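Local structure of SLT domain-containing protein (Bdellovibrio bacteriovorus HD100, 6TAB) at residues Arg141-Phe146 against Leu169-Ile174. The protein is a lysozyme that probably cleaves peptidoglycan with altered substrate specificity, facilitating exit of the predator from its prey cell. Sequence-based numbering, arbitrary orientation.
Sequences RFESNF and LLQISI
E143 and S144, the Glu-Ser pair near the C-terminal end of helix 125-144, meet the Leu-Leu-Gln run L169-Q171 that follows strand 163-167, joining two sequence motifs of the SLT lysozyme fold. The S144 hydroxyl makes the hydrogen bond between them, donating from OG to L169 O over 2.8 Å. It reaches this carbonyl well to the side, at a C=O...donor angle of 112°, and lies somewhat out of the carbonyl plane. A chi1 of 66° sets OG between the S144 backbone N and carbonyl carbon; there it also receives a weak bond from F146 N at 3.3 Å, just past the turn made by N145. The same L169 carbonyl oxygen packs 3.7 Å from E143 CB.

Beside this bond, the E143 and Q171 side chains cross obliquely, with carboxylate and amide planes 29° apart. The approach is through carbon rather than between the polar ends: Q171 CB lies 3.5 Å from E143 OE1, and Q171 CG is the same 3.5 Å from the backbone E143 O. The amide is held elsewhere, its NE2 bonding to G168 O and M150 O. On the other flank of S144, L169 CD2 packs 3.7 Å from F146 C. L170 is fixed through its backbone, N to N196 OD1 and O to W229 NE1, while the E143 side chain also touches W229 and V231. Pairing of a Glu-Ser late in the helix with a Gly-Leu-Leu-Gln segment is characteristic of SLT domains, and E143 occupies a position consistent with that of the catalytic glutamate in lysozyme-like relatives.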
loop_
_atom_site.group_PDB
_atom_site.type_symbol
_atom_site.label_atom_id
_atom_site.label_comp_id
_atom_site.label_asym_id
_atom_site.label_seq_id
_atom_site.Cartn_x
_atom_site.Cartn_y
_atom_site.Cartn_z
ATOM N N ARG A 141 0.615 6.195 6.879
ATOM C CA ARG A 141 0.147 7.138 7.923
ATOM C C ARG A 141 -0.674 6.377 8.973
ATOM O O ARG A 141 -0.464 6.572 10.183
ATOM C CB ARG A 141 -0.710 8.270 7.322
ATOM C CG ARG A 141 -1.541 9.096 8.308
ATOM C CD ARG A 141 -0.803 9.833 9.396
ATOM N NE ARG A 141 -1.772 10.468 10.305
ATOM C CZ ARG A 141 -2.294 9.903 11.392
ATOM N NH1 ARG A 141 -1.993 8.647 11.704
ATOM N NH2 ARG A 141 -3.107 10.623 12.162
ATOM N N PHE A 142 -1.601 5.517 8.522
ATOM C CA PHE A 142 -2.540 4.850 9.469
ATOM C C PHE A 142 -2.016 3.516 10.022
ATOM O O PHE A 142 -2.483 3.104 11.097
ATOM C CB PHE A 142 -3.958 4.741 8.873
ATOM C CG PHE A 142 -4.631 6.087 8.754
ATOM C CD1 PHE A 142 -5.017 6.795 9.897
ATOM C CD2 PHE A 142 -4.736 6.725 7.530
ATOM C CE1 PHE A 142 -5.578 8.058 9.783
ATOM C CE2 PHE A 142 -5.301 7.979 7.419
ATOM C CZ PHE A 142 -5.696 8.657 8.555
ATOM N N GLU A 143 -1.106 2.823 9.298
ATOM C CA GLU A 143 -0.542 1.575 9.838
ATOM C C GLU A 143 0.527 1.846 10.916
ATOM O O GLU A 143 0.573 1.129 11.917
ATOM C CB GLU A 143 0.011 0.694 8.708
ATOM C CG GLU A 143 -1.042 0.074 7.815
ATOM C CD GLU A 143 -1.895 -0.979 8.493
ATOM O OE1 GLU A 143 -1.546 -1.409 9.646
ATOM O OE2 GLU A 143 -2.873 -1.466 7.847
ATOM N N SER A 144 1.440 2.786 10.647
ATOM C CA SER A 144 2.626 3.043 11.535
ATOM C C SER A 144 2.903 4.521 11.887
ATOM O O SER A 144 3.885 4.781 12.578
ATOM C CB SER A 144 3.871 2.489 10.875
ATOM O OG SER A 144 4.174 3.205 9.682
ATOM N N ASN A 145 2.157 5.471 11.327
ATOM C CA ASN A 145 2.473 6.897 11.501
ATOM C C ASN A 145 3.950 7.141 11.139
ATOM O O ASN A 145 4.626 7.963 11.796
ATOM C CB ASN A 145 2.127 7.469 12.890
ATOM C CG ASN A 145 1.941 8.974 12.850
ATOM O OD1 ASN A 145 1.684 9.565 11.800
ATOM N ND2 ASN A 145 2.086 9.615 14.003
ATOM N N PHE A 146 4.414 6.468 10.075
ATOM C CA PHE A 146 5.747 6.687 9.449
ATOM C C PHE A 146 6.917 6.177 10.312
ATOM O O PHE A 146 8.095 6.557 10.065
ATOM C CB PHE A 146 5.970 8.155 9.041
ATOM C CG PHE A 146 4.869 8.716 8.161
ATOM C CD1 PHE A 146 4.781 8.405 6.808
ATOM C CD2 PHE A 146 3.871 9.512 8.704
ATOM C CE1 PHE A 146 3.762 8.907 6.023
ATOM C CE2 PHE A 146 2.838 10.007 7.911
ATOM C CZ PHE A 146 2.770 9.682 6.567
ATOM N N LEU A 169 6.754 -0.068 8.201
ATOM C CA LEU A 169 5.921 1.039 7.694
ATOM C C LEU A 169 4.481 0.583 7.382
ATOM O O LEU A 169 3.508 1.320 7.669
ATOM C CB LEU A 169 6.567 1.687 6.465
ATOM C CG LEU A 169 7.854 2.474 6.698
ATOM C CD1 LEU A 169 8.337 3.036 5.370
ATOM C CD2 LEU A 169 7.668 3.569 7.753
ATOM N N LEU A 170 4.337 -0.577 6.699
ATOM C CA LEU A 170 3.018 -1.104 6.250
ATOM C C LEU A 170 2.525 -2.284 7.119
ATOM O O LEU A 170 1.529 -2.930 6.788
ATOM C CB LEU A 170 3.124 -1.503 4.763
ATOM C CG LEU A 170 3.247 -0.342 3.772
ATOM C CD1 LEU A 170 3.665 -0.843 2.400
ATOM C CD2 LEU A 170 1.955 0.457 3.699
ATOM N N GLN A 171 3.202 -2.552 8.245
ATOM C CA GLN A 171 2.745 -3.573 9.208
ATOM C C GLN A 171 2.559 -4.935 8.479
ATOM O O GLN A 171 1.506 -5.583 8.543
ATOM C CB GLN A 171 1.530 -3.084 10.005
ATOM C CG GLN A 171 1.920 -1.948 10.982
ATOM C CD GLN A 171 2.756 -2.458 12.141
ATOM O OE1 GLN A 171 2.227 -3.052 13.090
ATOM N NE2 GLN A 171 4.067 -2.253 12.078
ATOM N N ILE A 172 3.648 -5.368 7.836
ATOM C CA ILE A 172 3.758 -6.656 7.132
ATOM C C ILE A 172 4.411 -7.649 8.090
ATOM O O ILE A 172 5.206 -7.267 8.954
ATOM C CB ILE A 172 4.541 -6.488 5.810
ATOM C CG1 ILE A 172 3.759 -5.548 4.856
ATOM C CG2 ILE A 172 4.880 -7.836 5.150
ATOM C CD1 ILE A 172 4.553 -5.041 3.660
ATOM N N SER A 173 4.086 -8.933 7.945
ATOM C CA SER A 173 4.689 -10.005 8.742
ATOM C C SER A 173 5.543 -10.942 7.871
ATOM O O SER A 173 5.348 -11.027 6.647
ATOM C CB SER A 173 3.634 -10.773 9.550
ATOM O OG SER A 173 2.490 -11.087 8.782
ATOM N N ILE A 174 6.508 -11.619 8.502
ATOM C CA ILE A 174 7.531 -12.295 7.708
ATOM C C ILE A 174 6.965 -13.523 6.947
ATOM O O ILE A 174 7.330 -13.702 5.772
ATOM C CB ILE A 174 8.777 -12.638 8.533
ATOM C CG1 ILE A 174 9.938 -13.076 7.644
ATOM C CG2 ILE A 174 8.499 -13.659 9.631
ATOM C CD1 ILE A 174 11.293 -13.026 8.341
#